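Local coordinates for protein HAD family phosphatase (Pseudomonas syringae pv. tomato, PDB 2ODA) that is of unknown function but has the haloacid dehalogenase (HAD) fold and probably acts as an enzyme of a Pseudomonas-specific branch of that superfamily, at residues Pro4-Leu9 with Gly107-Ser112; Ala85-Pro90 with Asp114-Gln119; Gly130-Gly135 with His170-His175. All blocks are in the same frame, centred on the assembly; numbering follows the deposited sequence.

Overall arrangement
Contacts 1 and 3 belong to one parallel sheet and contact 2 to its flank. Contact 1 is buried and starts the pairing of strands 9-12 and 109-112 in the sheet interior, mostly through apolar side chains and a single weak backbone bond. Contact 3 is partly buried and adds the edge strand 171-173 to strand 127-131, here with regular backbone hydrogen bonds. Contact 2 lies at the surface, where a tryptophan packs on helix 115-123 and two waters bridge its carbonyl to R116. That helix follows strand 109-112, so contacts 1 and 2 touch through L110 and S112 against L117 and L118; their centres are about 17 Å apart. Contacts 1 and 3 meet through I111 and L131.

Contact 1: residues Pro4-Leu9 with Gly107-Ser112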
ATOM      1  N   PRO B   4     -18.329  -8.670  -1.761  1.00 19.88           N
ATOM      2  CA  PRO B   4     -17.409  -7.552  -1.951  1.00 18.76           C
ATOM      3  C   PRO B   4     -16.878  -7.520  -3.392  1.00 18.09           C
ATOM      4  O   PRO B   4     -16.747  -8.568  -4.042  1.00 17.75           O
ATOM      5  CB  PRO B   4     -16.264  -7.882  -0.991  1.00 18.90           C
ATOM      6  CG  PRO B   4     -16.898  -8.725   0.075  1.00 19.34           C
ATOM      7  CD  PRO B   4     -17.928  -9.538  -0.635  1.00 19.21           C
ATOM      8  N   THR B   5     -16.600  -6.322  -3.886  1.00 16.97           N
ATOM      9  CA  THR B   5     -16.145  -6.143  -5.255  1.00 16.25           C
ATOM     10  C   THR B   5     -14.658  -5.820  -5.250  1.00 14.99           C
ATOM     11  O   THR B   5     -14.098  -5.461  -4.204  1.00 14.75           O
ATOM     12  CB  THR B   5     -16.920  -5.001  -5.936  1.00 16.89           C
ATOM     13  OG1 THR B   5     -16.796  -3.821  -5.123  1.00 16.25           O
ATOM     14  CG2 THR B   5     -18.401  -5.381  -6.093  1.00 18.51           C
ATOM     15  N   PHE B   6     -14.024  -5.941  -6.419  1.00 14.17           N
ATOM     16  CA  PHE B   6     -12.596  -5.657  -6.576  1.00 13.03           C
ATOM     17  C   PHE B   6     -12.386  -4.307  -7.253  1.00 12.64           C
ATOM     18  O   PHE B   6     -12.905  -4.069  -8.353  1.00 13.90           O
ATOM     19  CB  PHE B   6     -11.907  -6.787  -7.376  1.00 12.75           C
ATOM     20  CG  PHE B   6     -12.064  -8.134  -6.751  1.00 11.80           C
ATOM     21  CD1 PHE B   6     -11.220  -8.528  -5.716  1.00 10.84           C
ATOM     22  CD2 PHE B   6     -13.063  -9.014  -7.179  1.00 11.72           C
ATOM     23  CE1 PHE B   6     -11.351  -9.784  -5.111  1.00 10.27           C
ATOM     24  CE2 PHE B   6     -13.221 -10.256  -6.565  1.00 10.17           C
ATOM     25  CZ  PHE B   6     -12.362 -10.631  -5.522  1.00 11.80           C
ATOM     26  N   PRO B   7     -11.643  -3.399  -6.600  1.00 12.42           N
ATOM     27  CA  PRO B   7     -11.426  -2.082  -7.213  1.00 11.23           C
ATOM     28  C   PRO B   7     -10.414  -2.048  -8.368  1.00 10.81           C
ATOM     29  O   PRO B   7     -10.539  -1.200  -9.248  1.00 10.24           O
ATOM     30  CB  PRO B   7     -10.949  -1.214  -6.052  1.00 11.95           C
ATOM     31  CG  PRO B   7     -10.443  -2.145  -5.017  1.00 12.53           C
ATOM     32  CD  PRO B   7     -11.031  -3.509  -5.261  1.00 11.85           C
ATOM     33  N   ALA B   8      -9.446  -2.962  -8.380  1.00  9.04           N
ATOM     34  CA  ALA B   8      -8.404  -2.950  -9.403  1.00  8.86           C
ATOM     35  C   ALA B   8      -7.742  -4.325  -9.437  1.00  7.73           C
ATOM     36  O   ALA B   8      -7.676  -5.003  -8.410  1.00  8.31           O
ATOM     37  CB  ALA B   8      -7.361  -1.878  -9.102  1.00  8.32           C
ATOM     38  N   LEU B   9      -7.251  -4.699 -10.613  1.00  6.96           N
ATOM     39  CA  LEU B   9      -6.464  -5.903 -10.787  1.00  7.48           C
ATOM     40  C   LEU B   9      -5.127  -5.567 -11.430  1.00  6.99           C
ATOM     41  O   LEU B   9      -5.053  -4.814 -12.421  1.00  7.68           O
ATOM     42  CB  LEU B   9      -7.213  -6.952 -11.625  1.00  7.19           C
ATOM     43  CG  LEU B   9      -8.594  -7.442 -11.163  1.00  8.31           C
ATOM     44  CD1 LEU B   9      -9.191  -8.393 -12.204  1.00  9.67           C
ATOM     45  CD2 LEU B   9      -8.504  -8.155  -9.812  1.00  8.26           C
ATOM     46  N   GLY B 107      -9.130  -4.879  -1.239  1.00  9.29           N
ATOM     47  CA  GLY B 107      -9.714  -5.630  -2.348  1.00  7.83           C
ATOM     48  C   GLY B 107      -8.895  -5.673  -3.622  1.00  8.21           C
ATOM     49  O   GLY B 107      -9.279  -6.366  -4.578  1.00  8.30           O
ATOM     50  N   CYS B 108      -7.783  -4.930  -3.677  1.00  7.60           N
ATOM     51  CA  CYS B 108      -6.905  -4.987  -4.864  1.00  7.42           C
ATOM     52  C   CYS B 108      -6.191  -6.343  -4.957  1.00  7.08           C
ATOM     53  O   CYS B 108      -5.816  -6.919  -3.936  1.00  7.23           O
ATOM     54  CB  CYS B 108      -5.898  -3.839  -4.860  1.00  7.77           C
ATOM     55  SG  CYS B 108      -6.664  -2.209  -5.057  1.00  8.84           S
ATOM     56  N   VAL B 109      -6.007  -6.844  -6.183  1.00  6.31           N
ATOM     57  CA  VAL B 109      -5.432  -8.182  -6.399  1.00  6.29           C
ATOM     58  C   VAL B 109      -4.277  -8.125  -7.398  1.00  6.00           C
ATOM     59  O   VAL B 109      -4.321  -7.348  -8.352  1.00  5.55           O
ATOM     60  CB  VAL B 109      -6.486  -9.177  -6.948  1.00  5.60           C
ATOM     61  CG1 VAL B 109      -5.924 -10.607  -6.990  1.00  5.68           C
ATOM     62  CG2 VAL B 109      -7.771  -9.134  -6.109  1.00  6.59           C
ATOM     63  N   LEU B 110      -3.249  -8.952  -7.159  1.00  5.68           N
ATOM     64  CA  LEU B 110      -2.157  -9.120  -8.111  1.00  5.34           C
ATOM     65  C   LEU B 110      -2.209 -10.557  -8.587  1.00  5.07           C
ATOM     66  O   LEU B 110      -2.282 -11.480  -7.779  1.00  5.46           O
ATOM     67  CB  LEU B 110      -0.779  -8.860  -7.455  1.00  5.16           C
ATOM     68  CG  LEU B 110       0.433  -9.355  -8.278  1.00  4.71           C
ATOM     69  CD1 LEU B 110       0.638  -8.516  -9.545  1.00  2.87           C
ATOM     70  CD2 LEU B 110       1.717  -9.323  -7.427  1.00  4.88           C
ATOM     71  N   ILE B 111      -2.158 -10.734  -9.894  1.00  5.20           N
ATOM     72  CA  ILE B 111      -2.100 -12.059 -10.492  1.00  5.79           C
ATOM     73  C   ILE B 111      -0.737 -12.189 -11.184  1.00  5.33           C
ATOM     74  O   ILE B 111      -0.392 -11.338 -11.996  1.00  4.55           O
ATOM     75  CB  ILE B 111      -3.223 -12.215 -11.536  1.00  4.82           C
ATOM     76  CG1 ILE B 111      -4.599 -12.021 -10.862  1.00  6.01           C
ATOM     77  CG2 ILE B 111      -3.152 -13.592 -12.218  1.00  6.05           C
ATOM     78  CD1 ILE B 111      -5.257 -10.673 -11.150  1.00  6.97           C
ATOM     79  N   SER B 112      -0.004 -13.272 -10.887  1.00  6.59           N
ATOM     80  CA  SER B 112       1.343 -13.523 -11.454  1.00  6.20           C
ATOM     81  C   SER B 112       1.711 -15.005 -11.256  1.00  6.50           C
ATOM     82  O   SER B 112       1.172 -15.665 -10.371  1.00  5.54           O
ATOM     83  CB  SER B 112       2.387 -12.637 -10.749  1.00  6.93           C
ATOM     84  OG  SER B 112       3.697 -12.808 -11.289  1.00  6.40           O
TER
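L9 and V109 form a parallel bridge with their CA atoms 5.0 Å apart, while the chain before L9, from F6 to A8, runs beside G107 and C108 without strand geometry. This is where two neighbouring strands of the parallel sheet of a HAD-type α/β fold come together: 9-12, the first strand in sequence, and 109-112. The backbone joint is light. V109 N donates to A8 O over 3.3 Å, a weak bond, and V109 pairs onward with L10. On its other side L9 bonds with P54 and A56, so it sits between two strands.

Most of the hold is apolar. L9 and V109 lie side by side, pointing the same way, and the L9 methyl CD2 rests 3.6 Å from V109 CB. I111, on that same face of the sheet, brings its CD1 up to L9 CB. The V109 methyl CG2 comes obliquely to the F6 ring, 3.5 Å from F6 CD1. That ring also packs on M53 and on L183 and R190 of helix 179-191, which covers this side. C108 SG lies 3.8 Å from P7 CG and also touches A8 CB; V102 packs against both A8 and C108.

G107 has a positive phi of 87°, a conformation glycine takes readily, as the chain turns into the strand. Its carbonyl oxygen is buried here without a hydrogen-bonding partner in the model. Its nearest neighbours on the facing segment are carbons: P7 CD is 3.4 Å from G107 O, and the F6 ring presents its edge to that oxygen in plane, with CD1 3.1 Å from G107 O.

Contact 2: residues Ala85-Pro90 with Asp114-Gln119; sequences AGWPQP and DPRLLQ
W87 lays its indole across the first turn of helix 115-123, and the main interaction is a CH-pi contact. L117 CB sits over one face of the six-membered ring, 3.6 Å from the ring centroid and 8° off the normal, while the L117 methyl CD1 lies near the W87 atoms CE2 and NE1. A second apolar touch follows the cis peptide between W87 and P88: P88 CB meets Q119 CG at 3.6 Å.

Charged and polar groups lie around W87. R116 NH1 approaches W87 CE3 at 3.6 Å, and the guanidinium, which has CE3 over one of its faces, is tilted 36° to the ring. Its strongest polar partner is E60, which forms a salt bridge with R116 NH1 and also packs on W87. Two waters tie the arginine to the tryptophan backbone. The first donates to W87 O at 2.6 Å and accepts a weak bond from R116 NH2; the second also donates to W87 O and accepts from R116 NE at 3.1 Å.

D114 reaches the indole at its edge, OD2 lying 3.7 Å from W87 CZ3 with carboxylate and ring nearly perpendicular. CG is anti to the backbone N (chi1 -176°), which places the carboxylate carbon by the helix start; there OD1 caps the helix, accepting from R116 N at 2.8 Å and, weakly, from L117 N. This N-cap comes just after strand 109-112, where HAD phosphatases usually carry the acidic motif IV; a like role for D114 is not established.

The segment 85-90 thus leads from strand 78-79 over this helix into helix 91-99. Helix 115-123 packs L117 against L110 and S112 of strand 109-112, and L118 against L164 and L167 of helix 150-167.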
ATOM      1  N   ALA B  85      12.881   1.181  -7.185  1.00 12.25           N
ATOM      2  CA  ALA B  85      13.276   0.036  -6.366  1.00 11.86           C
ATOM      3  C   ALA B  85      12.472  -1.172  -6.864  1.00 11.71           C
ATOM      4  O   ALA B  85      11.236  -1.152  -6.824  1.00 10.74           O
ATOM      5  CB  ALA B  85      12.984   0.303  -4.874  1.00 12.13           C
ATOM      6  N   GLY B  86      13.183  -2.186  -7.354  1.00 10.74           N
ATOM      7  CA  GLY B  86      12.570  -3.345  -8.026  1.00 10.77           C
ATOM      8  C   GLY B  86      12.054  -4.400  -7.077  1.00 10.26           C
ATOM      9  O   GLY B  86      12.190  -4.263  -5.867  1.00 10.41           O
ATOM     10  N   TRP B  87      11.473  -5.465  -7.626  1.00  9.24           N
ATOM     11  CA  TRP B  87      10.939  -6.552  -6.828  1.00  8.91           C
ATOM     12  C   TRP B  87      12.041  -7.135  -5.917  1.00  8.69           C
ATOM     13  O   TRP B  87      13.198  -7.168  -6.308  1.00  8.57           O
ATOM     14  CB  TRP B  87      10.402  -7.652  -7.747  1.00  7.90           C
ATOM     15  CG  TRP B  87       9.554  -7.174  -8.906  1.00  9.32           C
ATOM     16  CD1 TRP B  87       8.897  -5.983  -9.027  1.00  8.01           C
ATOM     17  CD2 TRP B  87       9.258  -7.913 -10.090  1.00  7.91           C
ATOM     18  NE1 TRP B  87       8.227  -5.922 -10.227  1.00  8.01           N
ATOM     19  CE2 TRP B  87       8.438  -7.097 -10.900  1.00  7.44           C
ATOM     20  CE3 TRP B  87       9.604  -9.194 -10.544  1.00  8.18           C
ATOM     21  CZ2 TRP B  87       7.971  -7.508 -12.152  1.00  8.63           C
ATOM     22  CZ3 TRP B  87       9.124  -9.606 -11.782  1.00  7.47           C
ATOM     23  CH2 TRP B  87       8.323  -8.762 -12.574  1.00  8.34           C
ATOM     24  N   PRO B  88      11.693  -7.623  -4.720  1.00  8.79           N
ATOM     25  CA  PRO B  88      10.380  -7.768  -4.107  1.00  9.10           C
ATOM     26  C   PRO B  88       9.867  -6.546  -3.323  1.00  9.16           C
ATOM     27  O   PRO B  88       8.879  -6.696  -2.602  1.00  8.53           O
ATOM     28  CB  PRO B  88      10.588  -8.937  -3.141  1.00  8.91           C
ATOM     29  CG  PRO B  88      12.002  -8.796  -2.670  1.00  9.59           C
ATOM     30  CD  PRO B  88      12.760  -8.130  -3.831  1.00  8.46           C
ATOM     31  N   GLN B  89      10.497  -5.372  -3.471  1.00  8.50           N
ATOM     32  CA  GLN B  89       9.970  -4.134  -2.867  1.00  9.29           C
ATOM     33  C   GLN B  89       8.520  -3.876  -3.343  1.00  9.11           C
ATOM     34  O   GLN B  89       8.169  -4.204  -4.497  1.00  8.45           O
ATOM     35  CB  GLN B  89      10.851  -2.906  -3.190  1.00  9.56           C
ATOM     36  CG  GLN B  89      12.239  -2.890  -2.542  1.00 11.97           C
ATOM     37  CD  GLN B  89      12.176  -2.930  -1.032  1.00 15.05           C
ATOM     38  OE1 GLN B  89      12.283  -3.997  -0.431  1.00 15.13           O
ATOM     39  NE2 GLN B  89      12.000  -1.766  -0.409  1.00 17.51           N
ATOM     40  N   PRO B  90       7.657  -3.352  -2.443  1.00  8.43           N
ATOM     41  CA  PRO B  90       6.227  -3.147  -2.773  1.00  8.39           C
ATOM     42  C   PRO B  90       5.969  -2.093  -3.869  1.00  8.35           C
ATOM     43  O   PRO B  90       4.859  -2.043  -4.446  1.00  7.94           O
ATOM     44  CB  PRO B  90       5.624  -2.644  -1.440  1.00  8.27           C
ATOM     45  CG  PRO B  90       6.833  -2.051  -0.685  1.00  9.38           C
ATOM     46  CD  PRO B  90       7.960  -2.989  -1.046  1.00  8.36           C
ATOM     47  N   ASP B 114       5.211 -15.354 -11.078  1.00  6.69           N
ATOM     48  CA  ASP B 114       6.613 -15.073 -10.763  1.00  6.94           C
ATOM     49  C   ASP B 114       6.771 -14.832  -9.264  1.00  6.43           C
ATOM     50  O   ASP B 114       6.163 -13.910  -8.721  1.00  5.22           O
ATOM     51  CB  ASP B 114       7.115 -13.835 -11.535  1.00  7.43           C
ATOM     52  CG  ASP B 114       8.605 -13.562 -11.312  1.00  9.01           C
ATOM     53  OD1 ASP B 114       9.064 -13.633 -10.175  1.00 13.86           O
ATOM     54  OD2 ASP B 114       9.316 -13.239 -12.263  1.00 10.81           O
ATOM     55  N   PRO B 115       7.583 -15.667  -8.587  1.00  7.26           N
ATOM     56  CA  PRO B 115       7.667 -15.573  -7.122  1.00  7.29           C
ATOM     57  C   PRO B 115       8.120 -14.218  -6.624  1.00  7.22           C
ATOM     58  O   PRO B 115       7.709 -13.806  -5.531  1.00  7.96           O
ATOM     59  CB  PRO B 115       8.714 -16.632  -6.758  1.00  6.69           C
ATOM     60  CG  PRO B 115       8.696 -17.572  -7.872  1.00  9.31           C
ATOM     61  CD  PRO B 115       8.438 -16.754  -9.105  1.00  7.97           C
ATOM     62  N   ARG B 116       8.948 -13.544  -7.410  1.00  6.04           N
ATOM     63  CA  ARG B 116       9.481 -12.224  -7.035  1.00  7.10           C
ATOM     64  C   ARG B 116       8.444 -11.116  -7.134  1.00  6.56           C
ATOM     65  O   ARG B 116       8.340 -10.254  -6.244  1.00  7.13           O
ATOM     66  CB  ARG B 116      10.715 -11.879  -7.862  1.00  6.66           C
ATOM     67  CG  ARG B 116      11.957 -12.707  -7.460  1.00  8.38           C
ATOM     68  CD  ARG B 116      13.151 -12.417  -8.382  1.00  9.46           C
ATOM     69  NE  ARG B 116      13.496 -10.984  -8.376  1.00 15.07           N
ATOM     70  CZ  ARG B 116      13.335 -10.201  -9.434  1.00 16.97           C
ATOM     71  NH1 ARG B 116      12.860 -10.728 -10.546  1.00 17.40           N
ATOM     72  NH2 ARG B 116      13.638  -8.905  -9.391  1.00 18.16           N
ATOM     73  N   LEU B 117       7.667 -11.136  -8.209  1.00  6.04           N
ATOM     74  CA  LEU B 117       6.563 -10.202  -8.324  1.00  5.81           C
ATOM     75  C   LEU B 117       5.445 -10.510  -7.331  1.00  5.34           C
ATOM     76  O   LEU B 117       4.892  -9.590  -6.718  1.00  5.55           O
ATOM     77  CB  LEU B 117       6.069 -10.133  -9.771  1.00  4.89           C
ATOM     78  CG  LEU B 117       4.784  -9.320 -10.007  1.00  6.47           C
ATOM     79  CD1 LEU B 117       4.925  -7.827  -9.577  1.00  4.70           C
ATOM     80  CD2 LEU B 117       4.389  -9.440 -11.490  1.00  6.28           C
ATOM     81  N   LEU B 118       5.084 -11.783  -7.173  1.00  4.97           N
ATOM     82  CA  LEU B 118       4.140 -12.162  -6.121  1.00  5.01           C
ATOM     83  C   LEU B 118       4.580 -11.687  -4.743  1.00  5.42           C
ATOM     84  O   LEU B 118       3.763 -11.200  -3.957  1.00  6.05           O
ATOM     85  CB  LEU B 118       3.888 -13.674  -6.111  1.00  4.89           C
ATOM     86  CG  LEU B 118       3.133 -14.128  -7.371  1.00  4.58           C
ATOM     87  CD1 LEU B 118       3.314 -15.633  -7.551  1.00  5.96           C
ATOM     88  CD2 LEU B 118       1.649 -13.717  -7.276  1.00  3.25           C
ATOM     89  N   GLN B 119       5.861 -11.842  -4.436  1.00  6.18           N
ATOM     90  CA  GLN B 119       6.419 -11.316  -3.183  1.00  6.19           C
ATOM     91  C   GLN B 119       6.239  -9.796  -3.057  1.00  5.61           C
ATOM     92  O   GLN B 119       5.938  -9.286  -1.971  1.00  5.77           O
ATOM     93  CB  GLN B 119       7.896 -11.703  -3.048  1.00  6.06           C
ATOM     94  CG  GLN B 119       8.487 -11.403  -1.629  1.00  7.20           C
ATOM     95  CD  GLN B 119       7.817 -12.225  -0.541  1.00  9.32           C
ATOM     96  OE1 GLN B 119       7.955 -13.438  -0.504  1.00 11.14           O
ATOM     97  NE2 GLN B 119       7.077 -11.573   0.336  1.00  9.25           N
TER
HETATM   98  O   HOH W   1      14.876  -6.108  -7.933  1.00 25.04           O
HETATM   99  O   HOH W   2      15.290  -9.658  -6.156  1.00 39.06           O

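Contact 3: residues Gly130-Gly135 with His170-His175; sequences GLASCG and HSVIDH
L131 and I173 start from different rotations: CG of L131 stands beside its backbone N (chi1 -67°), whereas CG1 of I173 lies between its backbone N and carbonyl carbon (chi1 55°). The two side chains still end side by side, pointing the same way, with L131 CD2 3.7 Å from I173 CG1. On the other face of the sheet V172 CG1 packs on A132 CB.

The backbones pair as parallel strands, joining 171-173, one of the two outermost strands in this chain, to 127-131 of the HAD-type sheet. G130 bonds twice to the neighbouring strand: its N donates to S171 O at 2.9 Å, and its O accepts from I173 N at 3.0 Å, almost straight (171° at the hydrogen). A132 N then donates to I173 O at 2.9 Å.

Past the strand ends, a water accepts from S133 N at 3.0 Å and donates to D174 O. S133 OG lies 2.9 Å from the same D174 O. The strands are therefore joined by three main-chain bonds, with side chains adding apolar packing on both faces, and where the strands stop, water and a serine hydroxyl gather at the D174 carbonyl.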
ATOM      1  N   GLY B 130      -1.700 -16.878  -7.787  1.00  5.85           N
ATOM      2  CA  GLY B 130      -0.570 -17.484  -8.472  1.00  5.49           C
ATOM      3  C   GLY B 130      -1.027 -18.340  -9.640  1.00  5.71           C
ATOM      4  O   GLY B 130      -2.137 -18.894  -9.635  1.00  5.38           O
ATOM      5  N   LEU B 131      -0.169 -18.430 -10.652  1.00  6.12           N
ATOM      6  CA  LEU B 131      -0.465 -19.175 -11.870  1.00  6.70           C
ATOM      7  C   LEU B 131       0.449 -20.395 -11.994  1.00  6.98           C
ATOM      8  O   LEU B 131       1.665 -20.266 -11.986  1.00  6.86           O
ATOM      9  CB  LEU B 131      -0.352 -18.253 -13.108  1.00  6.79           C
ATOM     10  CG  LEU B 131      -1.388 -17.117 -13.241  1.00  6.95           C
ATOM     11  CD1 LEU B 131      -1.115 -16.238 -14.477  1.00  7.08           C
ATOM     12  CD2 LEU B 131      -2.823 -17.650 -13.298  1.00  7.13           C
ATOM     13  N   ALA B 132      -0.152 -21.579 -12.123  1.00  6.75           N
ATOM     14  CA  ALA B 132       0.612 -22.835 -11.967  1.00  7.36           C
ATOM     15  C   ALA B 132       1.273 -23.380 -13.246  1.00  7.16           C
ATOM     16  O   ALA B 132       2.073 -24.313 -13.178  1.00  8.26           O
ATOM     17  CB  ALA B 132      -0.274 -23.892 -11.354  1.00  7.12           C
ATOM     18  N   SER B 133       0.932 -22.826 -14.399  1.00  6.36           N
ATOM     19  CA  SER B 133       1.377 -23.410 -15.680  1.00  6.45           C
ATOM     20  C   SER B 133       2.348 -22.555 -16.462  1.00  6.28           C
ATOM     21  O   SER B 133       3.257 -23.073 -17.115  1.00  5.44           O
ATOM     22  CB  SER B 133       0.170 -23.705 -16.582  1.00  5.82           C
ATOM     23  OG  SER B 133      -0.704 -24.663 -15.972  1.00  8.89           O
ATOM     24  N   CYS B 134       2.107 -21.247 -16.463  1.00  6.33           N
ATOM     25  CA  CYS B 134       2.721 -20.390 -17.483  1.00  6.92           C
ATOM     26  C   CYS B 134       3.907 -19.559 -16.990  1.00  6.70           C
ATOM     27  O   CYS B 134       4.506 -18.815 -17.773  1.00  7.55           O
ATOM     28  CB  CYS B 134       1.659 -19.459 -18.106  1.00  6.86           C
ATOM     29  SG  CYS B 134       0.875 -18.425 -16.898  1.00  8.08           S
ATOM     30  N   GLY B 135       4.277 -19.717 -15.722  1.00  6.31           N
ATOM     31  CA  GLY B 135       5.278 -18.840 -15.102  1.00  6.01           C
ATOM     32  C   GLY B 135       6.681 -19.420 -15.107  1.00  6.28           C
ATOM     33  O   GLY B 135       6.879 -20.541 -15.583  1.00  6.72           O
ATOM     34  N   HIS B 170      -2.443 -16.353  -1.936  1.00  7.76           N
ATOM     35  CA  HIS B 170      -3.771 -16.593  -1.397  1.00  6.76           C
ATOM     36  C   HIS B 170      -4.583 -17.685  -2.114  1.00  7.46           C
ATOM     37  O   HIS B 170      -5.380 -18.401  -1.481  1.00  6.85           O
ATOM     38  CB  HIS B 170      -4.524 -15.260  -1.373  1.00  7.50           C
ATOM     39  CG  HIS B 170      -3.904 -14.255  -0.453  1.00  6.16           C
ATOM     40  ND1 HIS B 170      -3.077 -13.247  -0.898  1.00  7.71           N
ATOM     41  CD2 HIS B 170      -3.933 -14.153   0.896  1.00  7.57           C
ATOM     42  CE1 HIS B 170      -2.655 -12.539   0.137  1.00  7.70           C
ATOM     43  NE2 HIS B 170      -3.159 -13.070   1.239  1.00  7.31           N
ATOM     44  N   SER B 171      -4.400 -17.793  -3.432  1.00  6.88           N
ATOM     45  CA  SER B 171      -5.064 -18.817  -4.240  1.00  6.63           C
ATOM     46  C   SER B 171      -4.159 -19.118  -5.422  1.00  6.65           C
ATOM     47  O   SER B 171      -3.487 -18.228  -5.914  1.00  6.66           O
ATOM     48  CB  SER B 171      -6.425 -18.319  -4.793  1.00  6.77           C
ATOM     49  OG  SER B 171      -7.314 -17.937  -3.758  1.00  7.96           O
ATOM     50  N   VAL B 172      -4.148 -20.381  -5.861  1.00  6.63           N
ATOM     51  CA  VAL B 172      -3.426 -20.771  -7.070  1.00  6.07           C
ATOM     52  C   VAL B 172      -4.369 -21.450  -8.055  1.00  6.07           C
ATOM     53  O   VAL B 172      -5.167 -22.320  -7.680  1.00  6.80           O
ATOM     54  CB  VAL B 172      -2.210 -21.734  -6.777  1.00  5.98           C
ATOM     55  CG1 VAL B 172      -1.452 -22.055  -8.076  1.00  5.18           C
ATOM     56  CG2 VAL B 172      -1.218 -21.104  -5.762  1.00  5.79           C
ATOM     57  N   ILE B 173      -4.253 -21.052  -9.319  1.00  6.24           N
ATOM     58  CA  ILE B 173      -5.053 -21.573 -10.410  1.00  6.74           C
ATOM     59  C   ILE B 173      -4.157 -21.976 -11.585  1.00  6.66           C
ATOM     60  O   ILE B 173      -3.014 -21.525 -11.695  1.00  5.75           O
ATOM     61  CB  ILE B 173      -6.139 -20.545 -10.889  1.00  6.49           C
ATOM     62  CG1 ILE B 173      -5.494 -19.186 -11.262  1.00  7.28           C
ATOM     63  CG2 ILE B 173      -7.219 -20.407  -9.780  1.00  7.50           C
ATOM     64  CD1 ILE B 173      -6.452 -18.141 -11.897  1.00  6.93           C
ATOM     65  N   ASP B 174      -4.702 -22.811 -12.461  1.00  7.66           N
ATOM     66  CA  ASP B 174      -3.910 -23.419 -13.540  1.00  7.79           C
ATOM     67  C   ASP B 174      -3.660 -22.435 -14.684  1.00  7.85           C
ATOM     68  O   ASP B 174      -2.652 -22.542 -15.395  1.00  7.90           O
ATOM     69  CB  ASP B 174      -4.660 -24.602 -14.127  1.00  7.99           C
ATOM     70  CG  ASP B 174      -4.648 -25.843 -13.239  1.00  8.97           C
ATOM     71  OD1 ASP B 174      -4.005 -25.877 -12.162  1.00  7.22           O
ATOM     72  OD2 ASP B 174      -5.330 -26.807 -13.669  1.00 10.81           O
ATOM     73  N   HIS B 175      -4.615 -21.533 -14.911  1.00  6.54           N
ATOM     74  CA  HIS B 175      -4.552 -20.600 -16.048  1.00  7.04           C
ATOM     75  C   HIS B 175      -5.591 -19.519 -15.853  1.00  7.22           C
ATOM     76  O   HIS B 175      -6.484 -19.665 -15.024  1.00  6.44           O
ATOM     77  CB  HIS B 175      -4.798 -21.344 -17.397  1.00  6.57           C
ATOM     78  CG  HIS B 175      -6.081 -22.120 -17.433  1.00  8.19           C
ATOM     79  ND1 HIS B 175      -7.303 -21.537 -17.692  1.00  9.78           N
ATOM     80  CD2 HIS B 175      -6.334 -23.432 -17.225  1.00  7.71           C
ATOM     81  CE1 HIS B 175      -8.253 -22.459 -17.646  1.00  8.51           C
ATOM     82  NE2 HIS B 175      -7.688 -23.615 -17.353  1.00  8.03           N
TER
HETATM   83  O   HOH W   3      -0.954 -20.762 -15.449  1.00  9.83           O